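Local coordinates for protein tyrosinase (Aspergillus oryzae, PDB 6JU8) that probably oxidises L-tyrosine and L-dopa to L-dopaquinone with molecular oxygen at a dinuclear copper centre, the tyrosinase activity associated with melanin biosynthesis, at residues Y64-G69 with W75-G80; P364-A367 with I371-L374; T204-L209 with Y213-Q218; R108-L113 with R409-F414; E48-I53 with P194-R199. The protein carries 1 engineered substitution. One frame throughout, in Å; residues are numbered along the deposited sequence.

Contact 1: residues Y64-G69 with W75-G80; sequences YFRLAG and WTEWDG
The short helix 64-69 of the tyrosinase central domain leads into the loop that carries His-71, a copper ligand, and the chain then runs back past the helix as residues 75-80. Arg-66 and Glu-77 join the two segments. The arginine chain, which doubles back at its second and third torsions, brings NH2 to Glu-77 twice: 2.8 Å to the carboxylate OE2, a salt bridge whose hydrogen bond is weak at 129°, and 3.0 Å to the backbone O. That carbonyl is met from above its plane, and the guanidinium and carboxylate planes stand 63° apart, so one nitrogen is shared rather than two matched in a flat fork. Glu-77 OE1 in turn accepts from Gly-80 N at 3.0 Å, which holds the carboxylate from its other oxygen, within the same segment. A long, flexible arginine suits this place because its NH1 also reaches Leu-58 O. Trp-78 packs its CD1 against Arg-66, 3.9 Å from the arginine's backbone O, while its CZ2 is 4.1 Å from Leu-67 CD2 and its NE1 is satisfied by Gln-61 O. Gly-69 O is linked to the loop by water: one molecule gives a proton to it at 2.7 Å and accepts from Thr-76 N at 2.9 Å. A buried guanidinium thus has its charge met by Glu-77 and its N-H groups by the carbonyls of Glu-77 and Leu-58.

Contact 2: residues P364-A367 with I371-L374; sequences PVAA and IFWL
Phe-372 lays one face of its ring over the backbone of Ala-367. The CA of Ala-367 lies 3.8 Å from the ring centroid and 24° off the normal, a CH-pi contact displaced toward the rim. CG of Phe-372 stands anti to the backbone N (chi1 174°), which carries the ring out from the first turn of helix 371-389 to the residues just before it. The methyl groups follow the same ring: Ala-367 CB is 4.0 Å from CD1 of Phe-372, and Ala-366 CB is equally near, 4.0 Å, to CD2. Alanine suits position 367, since a single methyl lets the backbone come close enough for an aromatic face to rest on it; at Ala-366 the small methyl fits beside CD2. Ala-366 O also approaches Phe-372 CB at 3.5 Å. Trp-373, the next residue of the helix, turns its indole the other way round, with CG beside the backbone N, and its pyrrole side passes Ala-367 O; NE1 is hydrogen-bonded to the hydroxyl of Tyr-64. Beyond the segments Phe-372 meets His-71 edge-to-face and also touches the ring of His-376, and both histidines bind copper. The contact is therefore almost wholly apolar and aromatic, a second-shell packing that puts an apolar ring next to two metal ligands.

Contact 3: residues T204-L209 with Y213-Q218; sequences TLMGTL and YAITSQ
Tyr-213 opens the second segment against Leu-209, with CB to CB at 4.3 Å, and its carbonyl O lies 3.7 Å from Leu-209 CD1. Ala-214 follows with its methyl set between two carbonyls, 3.6 Å from Gly-207 O and a similar distance from Leu-209 O; a small side chain fits where the backbones run so close. Its CA makes a CA-H...O contact with Met-206 O. Ile-215 supplies the one direct hydrogen bond between the segments: its N gives to Met-206 O at 3.0 Å. Its CG1, beside the backbone N at chi1 -56°, packs on Met-206 CB at 3.7 Å, and the two side chains run alongside each other in one direction. The carbonyl of Ile-215 comes 3.2 Å from Gly-207 CA, an approach that the absence of a side chain on glycine makes easy. A water donates to Gly-207 O at 3.0 Å and more weakly to Ile-215 O, extending the link. Farther on, Thr-216 and Gln-218 fold back on their own chain, Gln-218 NE2 giving to Thr-216 O. Both segments belong to the long connection between strands 190-194 and 218-222; Leu-209, Tyr-213 and Ile-215 rest on Phe-65 of helix 64-69, while Gln-218 begins strand 218-222 and is backbone-bonded to Leu-229 of strand 225-229.

Contact 4: residues R108-L113 with R409-F414; sequences RVYVTL and RPFHRF
Apolar packing comes first, and Phe-411 is its centre. Val-109 CG1 lies 3.4 Å from CD2 of the Phe-411 ring; chi1 of -179° sets this methyl opposite the backbone N, and the side chains run antiparallel past one another. Leu-113, one helical turn on, brings CD2 to 3.8 Å from Phe-411 CE1, coming in across that corner of the ring. Branched aliphatic residues suit this side of the helix because their methyls fill in around a flat ring. The ring itself is sandwiched: Pro-410 CD sits over one face, 3.8 Å above the plane, and the helix backbone at Val-109 lies over the other. The peptide bond before that proline is cis.

The aromatic pair is Phe-411 with Tyr-110. Tyr-110 CD1 sits at the edge of the phenylalanine ring, 3.6 Å from CZ, and the pair is oblique, with centroids 5.9 Å apart and planes at 31°. The polar bonds lie away from the interface: Tyr-110 OH reaches Leu-67 O, and Thr-112 OG1 gives to Arg-108 O at 3.0 Å, folding its hydroxyl back on the helix. Tyr-110 also touches His-71, and His-107 immediately precedes this segment. The arrangement joins the residues leading into strand 412-415 to helix 103-129, one of the helices that enclose the dinuclear copper site of the type-3 copper fold.

Contact 5: residues E48-I53 with P194-R199; sequences EALTVI and PNPLYR
Apolar contacts carry this interface. Leu-50 points from helix 41-55 at Pro-196, whose rigid ring suits the place by offering a compact apolar surface, with Pro-196 CB 3.9 Å from Leu-50 CG. Its CD2 goes on to meet CD2 of Leu-197 at 3.7 Å, the Leu-197 branch coming in across that of Leu-50. CG of Leu-50 lies trans to the backbone N (chi1 -174°), which carries CD2 to the loop, while CD1 turns to Tyr-64. Thr-51 OG1 is a van der Waals neighbour of Pro-196 CG, at 3.7 Å.

Polar links are made by water and within the loop. A water donates to both Thr-51 OG1, at 2.8 Å, and Pro-194 O, at 2.6 Å, bridging the helix and the end of strand 190-194, while the threonine hydroxyl also bonds to Val-47 O of its own helix. Asn-195 forms an Asx turn, its OD1 accepting from Leu-197 N at 2.9 Å, so that the chain curls and presents Pro-196 and Leu-197 together. Pro-196 O has a partner in Gln-54 NE2.

The loop leaves strand 190-194 and lies along helix 41-55, whose Ala-49 and Leu-50 also pack on helix 103-129, while Pro-194 and Asn-195 touch strand 178-182.

How the contacts relate
Contacts 2 and 4 have only buried residues touching, and contact 2 is the nearest to the middle of the chain, about 5 Å between centres; contact 3, about 22 Å out, is partly buried. Contacts 2 and 4 are aromatic and apolar beside the copper ligands, and they meet through Trp-373 and Tyr-110. Contact 1 adds charge and water to its apolar packing; its helix 64-69 touches all the others, reaching contact 5 through Tyr-64 N and Ile-53 O and contact 3 through Phe-65 and Leu-209. Contact 3 closes one loop on itself with a single backbone bond, apolar packing and a water, whereas contact 5, away from the metal, joins a loop to a helix by aliphatic packing and a bridging water.

Contact 1: residues Y64-G69 with W75-G80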
# COMPACT_ATOMS: atom_id res chain seq x y z
N TYR A 64 11.35 -2.68 20.06
CA TYR A 64 10.91 -3.57 18.99
C TYR A 64 12.05 -4.01 18.09
O TYR A 64 12.19 -5.19 17.74
CB TYR A 64 9.82 -2.87 18.17
CG TYR A 64 9.18 -3.79 17.13
CD1 TYR A 64 8.07 -4.56 17.44
CD2 TYR A 64 9.72 -3.86 15.85
CE1 TYR A 64 7.49 -5.39 16.50
CE2 TYR A 64 9.16 -4.69 14.89
CZ TYR A 64 8.06 -5.46 15.23
OH TYR A 64 7.50 -6.28 14.27
N PHE A 65 12.89 -3.05 17.69
CA PHE A 65 13.99 -3.37 16.80
C PHE A 65 14.86 -4.48 17.42
O PHE A 65 15.23 -5.45 16.78
CB PHE A 65 14.87 -2.14 16.50
CG PHE A 65 15.98 -2.46 15.54
CD1 PHE A 65 17.15 -3.08 15.98
CD2 PHE A 65 15.85 -2.15 14.19
CE1 PHE A 65 18.17 -3.41 15.09
CE2 PHE A 65 16.86 -2.47 13.30
CZ PHE A 65 18.02 -3.08 13.75
N ARG A 66 15.21 -4.33 18.70
CA ARG A 66 16.11 -5.31 19.31
C ARG A 66 15.42 -6.65 19.53
O ARG A 66 16.07 -7.70 19.43
CB ARG A 66 16.68 -4.76 20.61
CG ARG A 66 17.61 -3.57 20.45
CD ARG A 66 18.95 -3.92 19.82
NE ARG A 66 19.65 -5.01 20.50
CZ ARG A 66 20.29 -4.89 21.65
NH1 ARG A 66 20.32 -3.73 22.30
NH2 ARG A 66 20.90 -5.95 22.20
N LEU A 67 14.13 -6.67 19.85
CA LEU A 67 13.41 -7.94 19.96
C LEU A 67 13.31 -8.66 18.63
O LEU A 67 13.59 -9.86 18.55
CB LEU A 67 12.00 -7.68 20.53
CG LEU A 67 12.00 -7.20 21.98
CD1 LEU A 67 10.61 -6.72 22.35
CD2 LEU A 67 12.45 -8.33 22.90
N ALA A 68 12.96 -7.93 17.56
CA ALA A 68 13.00 -8.49 16.22
C ALA A 68 14.41 -8.93 15.83
O ALA A 68 14.61 -9.92 15.12
CB ALA A 68 12.48 -7.48 15.22
N GLY A 69 15.42 -8.21 16.32
CA GLY A 69 16.80 -8.53 15.99
C GLY A 69 17.25 -9.85 16.57
O GLY A 69 18.21 -10.44 16.09
N TRP A 75 22.28 -9.48 13.61
CA TRP A 75 23.11 -10.56 14.13
C TRP A 75 23.97 -10.12 15.31
O TRP A 75 25.16 -10.45 15.37
CB TRP A 75 23.96 -11.16 13.00
CG TRP A 75 23.16 -11.55 11.79
CD1 TRP A 75 22.12 -12.45 11.72
CD2 TRP A 75 23.36 -11.07 10.47
NE1 TRP A 75 21.66 -12.55 10.42
CE2 TRP A 75 22.41 -11.70 9.63
CE3 TRP A 75 24.26 -10.15 9.91
CZ2 TRP A 75 22.32 -11.46 8.26
CZ3 TRP A 75 24.17 -9.91 8.55
CH2 TRP A 75 23.22 -10.55 7.74
N THR A 76 23.37 -9.41 16.26
CA THR A 76 24.09 -8.90 17.41
C THR A 76 23.74 -9.67 18.68
O THR A 76 22.85 -10.50 18.70
CB THR A 76 23.79 -7.41 17.69
OG1 THR A 76 22.45 -7.29 18.17
CG2 THR A 76 23.90 -6.55 16.44
N GLU A 77 24.42 -9.31 19.77
CA GLU A 77 24.11 -9.79 21.10
C GLU A 77 22.70 -9.40 21.51
O GLU A 77 22.14 -8.41 21.04
CB GLU A 77 25.12 -9.27 22.13
CG GLU A 77 24.91 -7.84 22.55
CD GLU A 77 23.93 -7.63 23.68
OE1 GLU A 77 23.75 -8.41 24.63
OE2 GLU A 77 23.26 -6.59 23.62
N TRP A 78 22.13 -10.23 22.39
CA TRP A 78 20.90 -9.88 23.08
C TRP A 78 20.95 -10.49 24.47
O TRP A 78 21.40 -11.64 24.62
CB TRP A 78 19.65 -10.34 22.30
CG TRP A 78 18.41 -9.80 22.95
CD1 TRP A 78 17.85 -8.56 22.76
CD2 TRP A 78 17.56 -10.47 23.89
NE1 TRP A 78 16.73 -8.43 23.53
CE2 TRP A 78 16.51 -9.58 24.23
CE3 TRP A 78 17.58 -11.75 24.46
CZ2 TRP A 78 15.50 -9.92 25.13
CZ3 TRP A 78 16.58 -12.07 25.35
CH2 TRP A 78 15.56 -11.18 25.67
N ASP A 79 20.53 -9.75 25.48
CA ASP A 79 20.48 -10.23 26.86
C ASP A 79 21.80 -10.84 27.31
O ASP A 79 21.85 -11.79 28.10
CB ASP A 79 19.33 -11.20 27.10
CG ASP A 79 18.82 -11.12 28.53
OD1 ASP A 79 18.97 -10.05 29.17
OD2 ASP A 79 18.27 -12.14 29.01
N GLY A 80 22.91 -10.24 26.86
CA GLY A 80 24.20 -10.69 27.33
C GLY A 80 24.72 -11.94 26.65
O GLY A 80 25.79 -12.44 27.02
O HOH W 1 20.05 -10.10 18.75
O HOH W 2 20.48 -8.95 15.93

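Contact 2: residues P364-A367 with I371-L374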
# COMPACT_ATOMS: atom_id res chain seq x y z
N PRO A 364 16.50 -13.31 7.56
CA PRO A 364 17.22 -12.29 8.32
C PRO A 364 16.38 -11.09 8.74
O PRO A 364 16.77 -10.44 9.70
CB PRO A 364 18.34 -11.86 7.38
CG PRO A 364 18.53 -13.01 6.44
CD PRO A 364 17.17 -13.65 6.30
N VAL A 365 15.27 -10.77 8.07
CA VAL A 365 14.54 -9.55 8.38
C VAL A 365 13.05 -9.75 8.61
O VAL A 365 12.35 -8.77 8.86
CB VAL A 365 14.76 -8.45 7.32
CG1 VAL A 365 16.22 -8.00 7.31
CG2 VAL A 365 14.32 -8.91 5.94
N ALA A 366 12.56 -10.99 8.56
CA ALA A 366 11.12 -11.22 8.65
C ALA A 366 10.53 -10.72 9.96
O ALA A 366 9.36 -10.27 9.97
CB ALA A 366 10.85 -12.71 8.49
N ALA A 367 11.27 -10.81 11.06
CA ALA A 367 10.70 -10.45 12.36
C ALA A 367 10.44 -8.96 12.49
O ALA A 367 9.69 -8.55 13.39
CB ALA A 367 11.61 -10.97 13.49
N ILE A 371 3.41 -8.54 11.46
CA ILE A 371 2.65 -9.77 11.26
C ILE A 371 3.45 -11.02 11.60
O ILE A 371 2.86 -12.08 11.85
CB ILE A 371 2.08 -9.87 9.83
CG1 ILE A 371 0.88 -10.83 9.81
CG2 ILE A 371 3.16 -10.23 8.83
CD1 ILE A 371 0.21 -10.96 8.46
N PHE A 372 4.78 -10.94 11.60
CA PHE A 372 5.64 -12.07 11.97
C PHE A 372 5.12 -12.75 13.23
O PHE A 372 5.01 -13.98 13.32
CB PHE A 372 7.07 -11.57 12.21
CG PHE A 372 8.00 -12.63 12.74
CD1 PHE A 372 8.10 -12.85 14.11
CD2 PHE A 372 8.76 -13.40 11.86
CE1 PHE A 372 8.94 -13.85 14.59
CE2 PHE A 372 9.61 -14.37 12.33
CZ PHE A 372 9.70 -14.58 13.70
N TRP A 373 4.83 -11.95 14.25
CA TRP A 373 4.51 -12.49 15.56
C TRP A 373 3.13 -13.13 15.58
O TRP A 373 2.89 -14.07 16.32
CB TRP A 373 4.57 -11.32 16.56
CG TRP A 373 5.85 -10.53 16.45
CD1 TRP A 373 6.06 -9.39 15.71
CD2 TRP A 373 7.09 -10.80 17.12
NE1 TRP A 373 7.36 -8.95 15.87
CE2 TRP A 373 8.01 -9.80 16.74
CE3 TRP A 373 7.53 -11.81 18.01
CZ2 TRP A 373 9.31 -9.77 17.21
CZ3 TRP A 373 8.83 -11.77 18.48
CH2 TRP A 373 9.73 -10.75 18.08
N LEU A 374 2.23 -12.59 14.77
CA LEU A 374 0.87 -13.14 14.65
C LEU A 374 0.87 -14.46 13.90
O LEU A 374 0.17 -15.40 14.28
CB LEU A 374 -0.02 -12.11 13.95
CG LEU A 374 -0.04 -10.71 14.55
CD1 LEU A 374 -0.96 -9.82 13.72
CD2 LEU A 374 -0.45 -10.69 16.02

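Contact 3: residues T204-L209 with Y213-Q218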
# COMPACT_ATOMS: atom_id res chain seq x y z
N THR A 204 15.51 6.25 9.88
CA THR A 204 16.46 6.38 8.78
C THR A 204 16.41 5.08 7.98
O THR A 204 15.74 4.13 8.39
CB THR A 204 17.88 6.65 9.29
OG1 THR A 204 18.83 6.86 8.23
CG2 THR A 204 18.38 5.49 10.12
N LEU A 205 17.12 5.01 6.86
CA LEU A 205 17.23 3.73 6.17
C LEU A 205 17.93 2.73 7.07
O LEU A 205 18.90 3.07 7.75
CB LEU A 205 18.01 3.89 4.86
CG LEU A 205 17.46 4.89 3.84
CD1 LEU A 205 18.31 4.82 2.57
CD2 LEU A 205 15.99 4.69 3.54
N MET A 206 17.42 1.50 7.09
CA MET A 206 17.94 0.55 8.08
C MET A 206 19.40 0.19 7.83
O MET A 206 20.09 -0.24 8.76
CB MET A 206 17.08 -0.71 8.15
CG MET A 206 15.67 -0.42 8.65
SD MET A 206 14.85 -1.97 9.10
CE MET A 206 13.14 -1.44 8.99
N GLY A 207 19.90 0.37 6.61
CA GLY A 207 21.30 0.10 6.30
C GLY A 207 22.25 1.15 6.86
O GLY A 207 23.47 0.96 6.72
N THR A 208 21.73 2.23 7.46
CA THR A 208 22.60 3.29 7.97
C THR A 208 22.52 3.46 9.48
O THR A 208 23.01 4.45 10.03
CB THR A 208 22.33 4.63 7.26
OG1 THR A 208 21.00 5.08 7.51
CG2 THR A 208 22.49 4.46 5.76
N LEU A 209 21.88 2.52 10.17
CA LEU A 209 21.81 2.57 11.63
C LEU A 209 23.19 2.49 12.25
O LEU A 209 24.13 1.96 11.67
CB LEU A 209 20.97 1.39 12.15
CG LEU A 209 19.51 1.43 11.67
CD1 LEU A 209 18.82 0.14 12.07
CD2 LEU A 209 18.84 2.68 12.22
N TYR A 213 24.23 -2.24 14.40
CA TYR A 213 22.83 -2.55 14.14
C TYR A 213 22.40 -2.39 12.69
O TYR A 213 21.24 -2.69 12.39
CB TYR A 213 21.91 -1.68 15.00
CG TYR A 213 22.17 -1.90 16.47
CD1 TYR A 213 21.85 -3.11 17.05
CD2 TYR A 213 22.76 -0.93 17.28
CE1 TYR A 213 22.08 -3.38 18.38
CE2 TYR A 213 23.00 -1.18 18.62
CZ TYR A 213 22.66 -2.41 19.16
OH TYR A 213 22.88 -2.67 20.50
N ALA A 214 23.26 -1.91 11.81
CA ALA A 214 22.85 -1.70 10.42
C ALA A 214 22.41 -3.01 9.76
O ALA A 214 23.04 -4.07 9.91
CB ALA A 214 23.99 -1.08 9.61
N ILE A 215 21.29 -2.94 9.04
CA ILE A 215 20.74 -4.06 8.28
C ILE A 215 21.37 -4.04 6.90
O ILE A 215 21.23 -3.06 6.17
CB ILE A 215 19.21 -3.94 8.16
CG1 ILE A 215 18.49 -3.84 9.51
CG2 ILE A 215 18.62 -5.08 7.32
CD1 ILE A 215 18.56 -5.09 10.36
N THR A 216 22.06 -5.10 6.51
CA THR A 216 22.62 -5.20 5.16
C THR A 216 21.59 -5.70 4.17
O THR A 216 20.52 -6.18 4.53
CB THR A 216 23.83 -6.15 5.14
OG1 THR A 216 23.41 -7.47 5.46
CG2 THR A 216 24.86 -5.73 6.19
N SER A 217 21.94 -5.61 2.88
CA SER A 217 21.23 -6.42 1.89
C SER A 217 21.37 -7.90 2.28
O SER A 217 22.23 -8.29 3.07
CB SER A 217 21.76 -6.19 0.49
OG SER A 217 23.12 -6.59 0.33
N GLN A 218 20.46 -8.71 1.74
CA GLN A 218 20.38 -10.11 2.09
C GLN A 218 20.31 -10.97 0.84
O GLN A 218 19.41 -10.87 0.01
CB GLN A 218 19.14 -10.34 2.97
CG GLN A 218 19.12 -9.46 4.21
CD GLN A 218 20.22 -9.74 5.19
OE1 GLN A 218 20.75 -10.86 5.30
NE2 GLN A 218 20.56 -8.74 6.00
O HOH W 3 24.28 -1.71 5.71

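Contact 4: residues R108-L113 with R409-F414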
# COMPACT_ATOMS: atom_id res chain seq x y z
N ARG A 108 8.18 -20.92 20.32
CA ARG A 108 7.22 -20.83 21.41
C ARG A 108 7.73 -19.84 22.44
O ARG A 108 6.97 -18.98 22.93
CB ARG A 108 6.98 -22.21 22.02
CG ARG A 108 6.07 -22.16 23.27
CD ARG A 108 5.52 -23.54 23.63
NE ARG A 108 4.51 -23.96 22.67
CZ ARG A 108 3.99 -25.17 22.56
NH1 ARG A 108 4.32 -26.17 23.38
NH2 ARG A 108 3.09 -25.40 21.61
N VAL A 109 9.02 -19.95 22.80
CA VAL A 109 9.59 -19.02 23.79
C VAL A 109 9.66 -17.62 23.22
O VAL A 109 9.36 -16.63 23.92
CB VAL A 109 10.97 -19.51 24.26
CG1 VAL A 109 11.53 -18.55 25.32
CG2 VAL A 109 10.94 -20.92 24.86
N TYR A 110 10.04 -17.47 21.95
CA TYR A 110 10.17 -16.14 21.34
C TYR A 110 8.85 -15.40 21.36
O TYR A 110 8.82 -14.20 21.72
CB TYR A 110 10.65 -16.32 19.91
CG TYR A 110 11.19 -15.10 19.19
CD1 TYR A 110 11.84 -14.07 19.84
CD2 TYR A 110 11.05 -15.02 17.80
CE1 TYR A 110 12.34 -12.97 19.15
CE2 TYR A 110 11.57 -13.95 17.08
CZ TYR A 110 12.20 -12.92 17.77
OH TYR A 110 12.70 -11.87 17.02
N VAL A 111 7.76 -16.08 20.99
CA VAL A 111 6.44 -15.43 20.98
C VAL A 111 6.04 -15.03 22.40
O VAL A 111 5.46 -13.95 22.60
CB VAL A 111 5.40 -16.36 20.35
CG1 VAL A 111 3.97 -15.81 20.52
CG2 VAL A 111 5.68 -16.57 18.87
N THR A 112 6.36 -15.86 23.39
CA THR A 112 6.03 -15.55 24.77
C THR A 112 6.83 -14.35 25.26
O THR A 112 6.31 -13.51 26.01
CB THR A 112 6.34 -16.77 25.65
OG1 THR A 112 5.46 -17.84 25.27
CG2 THR A 112 6.08 -16.50 27.13
N LEU A 113 8.09 -14.21 24.86
CA LEU A 113 8.86 -13.02 25.21
C LEU A 113 8.14 -11.77 24.71
O LEU A 113 8.00 -10.79 25.44
CB LEU A 113 10.27 -13.12 24.60
CG LEU A 113 11.12 -11.87 24.53
CD1 LEU A 113 11.41 -11.31 25.92
CD2 LEU A 113 12.42 -12.11 23.78
N ARG A 409 18.91 -20.58 23.26
CA ARG A 409 19.53 -19.26 23.37
C ARG A 409 18.77 -18.27 22.50
O ARG A 409 18.32 -18.65 21.41
CB ARG A 409 21.00 -19.36 22.92
CG ARG A 409 21.84 -20.28 23.81
CD ARG A 409 23.32 -20.21 23.42
NE ARG A 409 23.46 -19.84 22.02
CZ ARG A 409 24.31 -18.97 21.51
NH1 ARG A 409 24.35 -18.70 20.21
NH2 ARG A 409 25.16 -18.34 22.32
N PRO A 410 18.62 -17.02 22.90
CA PRO A 410 19.22 -16.38 24.06
C PRO A 410 18.30 -16.24 25.26
O PRO A 410 18.50 -15.36 26.11
CB PRO A 410 19.49 -14.98 23.46
CG PRO A 410 18.20 -14.71 22.73
CD PRO A 410 17.89 -16.03 22.06
N PHE A 411 17.33 -17.13 25.40
CA PHE A 411 16.21 -16.93 26.30
C PHE A 411 16.51 -17.45 27.71
O PHE A 411 16.72 -18.64 27.87
CB PHE A 411 14.97 -17.61 25.74
CG PHE A 411 14.60 -17.14 24.35
CD1 PHE A 411 14.50 -15.78 24.07
CD2 PHE A 411 14.32 -18.07 23.35
CE1 PHE A 411 14.13 -15.37 22.79
CE2 PHE A 411 13.93 -17.66 22.09
CZ PHE A 411 13.82 -16.30 21.82
N HIS A 412 16.50 -16.56 28.67
CA HIS A 412 16.81 -16.89 30.06
C HIS A 412 15.55 -17.09 30.90
O HIS A 412 14.53 -16.43 30.70
CB HIS A 412 17.65 -15.78 30.70
CG HIS A 412 19.03 -15.71 30.12
ND1 HIS A 412 19.47 -14.59 29.46
CD2 HIS A 412 20.07 -16.56 30.14
CE1 HIS A 412 20.72 -14.76 29.06
NE2 HIS A 412 21.11 -15.95 29.47
N ARG A 413 15.66 -17.99 31.87
CA ARG A 413 14.61 -18.21 32.85
C ARG A 413 15.22 -18.48 34.22
O ARG A 413 16.38 -18.86 34.34
CB ARG A 413 13.68 -19.35 32.45
CG ARG A 413 14.43 -20.65 32.14
CD ARG A 413 13.50 -21.75 31.68
NE ARG A 413 12.49 -22.08 32.68
CZ ARG A 413 12.68 -22.96 33.66
NH1 ARG A 413 13.83 -23.61 33.81
NH2 ARG A 413 11.68 -23.16 34.51
N PHE A 414 14.37 -18.34 35.22
CA PHE A 414 14.76 -18.67 36.58
C PHE A 414 14.30 -20.10 36.85
O PHE A 414 13.11 -20.38 36.67
CB PHE A 414 14.16 -17.65 37.53
CG PHE A 414 14.49 -17.80 38.99
CD1 PHE A 414 15.75 -17.50 39.47
CD2 PHE A 414 13.52 -18.23 39.87
CE1 PHE A 414 16.05 -17.63 40.81
CE2 PHE A 414 13.81 -18.37 41.22
CZ PHE A 414 15.07 -18.07 41.69

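Contact 5: residues E48-I53 with P194-R199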
# COMPACT_ATOMS: atom_id res chain seq x y z
N GLU A 48 -1.24 1.04 22.05
CA GLU A 48 -0.42 2.01 22.76
C GLU A 48 0.85 1.35 23.28
O GLU A 48 1.92 1.97 23.19
CB GLU A 48 -1.20 2.65 23.92
CG GLU A 48 -2.40 3.49 23.47
CD GLU A 48 -2.09 4.86 22.92
OE1 GLU A 48 -0.92 5.26 22.85
OE2 GLU A 48 -3.03 5.57 22.53
N ALA A 49 0.74 0.13 23.77
CA ALA A 49 1.95 -0.56 24.25
C ALA A 49 2.93 -0.84 23.11
O ALA A 49 4.14 -0.65 23.24
CB ALA A 49 1.59 -1.87 24.94
N LEU A 50 2.39 -1.35 21.99
CA LEU A 50 3.31 -1.70 20.91
C LEU A 50 3.96 -0.45 20.33
O LEU A 50 5.12 -0.45 19.92
CB LEU A 50 2.62 -2.51 19.83
CG LEU A 50 3.52 -3.06 18.73
CD1 LEU A 50 4.66 -3.91 19.27
CD2 LEU A 50 2.69 -3.90 17.75
N THR A 51 3.20 0.64 20.31
CA THR A 51 3.77 1.91 19.86
C THR A 51 4.95 2.33 20.73
O THR A 51 6.03 2.68 20.21
CB THR A 51 2.71 3.02 19.83
OG1 THR A 51 1.73 2.64 18.86
CG2 THR A 51 3.31 4.34 19.43
N VAL A 52 4.80 2.32 22.05
CA VAL A 52 5.89 2.61 22.96
C VAL A 52 7.07 1.69 22.71
O VAL A 52 8.21 2.16 22.60
CB VAL A 52 5.42 2.47 24.43
CG1 VAL A 52 6.59 2.44 25.39
CG2 VAL A 52 4.48 3.61 24.79
N ILE A 53 6.85 0.39 22.58
CA ILE A 53 7.92 -0.57 22.38
C ILE A 53 8.67 -0.28 21.08
O ILE A 53 9.91 -0.33 21.03
CB ILE A 53 7.37 -2.01 22.42
CG1 ILE A 53 6.91 -2.38 23.85
CG2 ILE A 53 8.41 -3.01 21.97
CD1 ILE A 53 5.90 -3.51 23.90
N PRO A 194 -1.54 6.15 14.04
CA PRO A 194 -0.86 5.16 13.19
C PRO A 194 -0.90 3.79 13.85
O PRO A 194 -0.61 3.65 15.04
CB PRO A 194 0.57 5.69 13.12
CG PRO A 194 0.46 7.15 13.48
CD PRO A 194 -0.68 7.28 14.45
N ASN A 195 -1.20 2.78 13.03
CA ASN A 195 -1.36 1.42 13.54
C ASN A 195 -0.03 0.70 13.62
O ASN A 195 0.57 0.45 12.57
CB ASN A 195 -2.31 0.70 12.57
CG ASN A 195 -2.54 -0.74 12.97
OD1 ASN A 195 -2.08 -1.21 14.03
ND2 ASN A 195 -3.19 -1.47 12.08
N PRO A 196 0.46 0.34 14.80
CA PRO A 196 1.79 -0.28 14.90
C PRO A 196 1.83 -1.72 14.38
O PRO A 196 2.93 -2.28 14.27
CB PRO A 196 2.10 -0.22 16.40
CG PRO A 196 0.72 -0.34 17.01
CD PRO A 196 -0.17 0.49 16.13
N LEU A 197 0.66 -2.29 14.03
CA LEU A 197 0.65 -3.62 13.43
C LEU A 197 0.75 -3.56 11.91
O LEU A 197 0.95 -4.60 11.25
CB LEU A 197 -0.62 -4.38 13.82
CG LEU A 197 -0.70 -4.76 15.30
CD1 LEU A 197 -2.12 -5.22 15.58
CD2 LEU A 197 0.34 -5.81 15.63
N TYR A 198 0.63 -2.38 11.32
CA TYR A 198 0.62 -2.27 9.85
C TYR A 198 1.99 -2.45 9.22
O TYR A 198 2.12 -2.96 8.13
CB TYR A 198 0.04 -0.91 9.51
CG TYR A 198 -0.13 -0.48 8.09
CD1 TYR A 198 -1.07 -1.09 7.26
CD2 TYR A 198 0.61 0.57 7.55
CE1 TYR A 198 -1.27 -0.69 5.96
CE2 TYR A 198 0.42 0.99 6.24
CZ TYR A 198 -0.51 0.35 5.46
OH TYR A 198 -0.70 0.77 4.16
N ARG A 199 3.01 -1.97 9.94
CA ARG A 199 4.37 -1.96 9.44
C ARG A 199 5.28 -1.58 10.60
O ARG A 199 4.76 -1.14 11.64
CB ARG A 199 4.60 -0.99 8.27
CG ARG A 199 4.33 0.47 8.56
CD ARG A 199 5.53 1.26 9.06
NE ARG A 199 5.17 2.70 9.06
CZ ARG A 199 5.28 3.44 7.97
NH1 ARG A 199 5.74 2.88 6.85
NH2 ARG A 199 4.94 4.72 7.99
O HOH W 4 0.88 4.61 17.00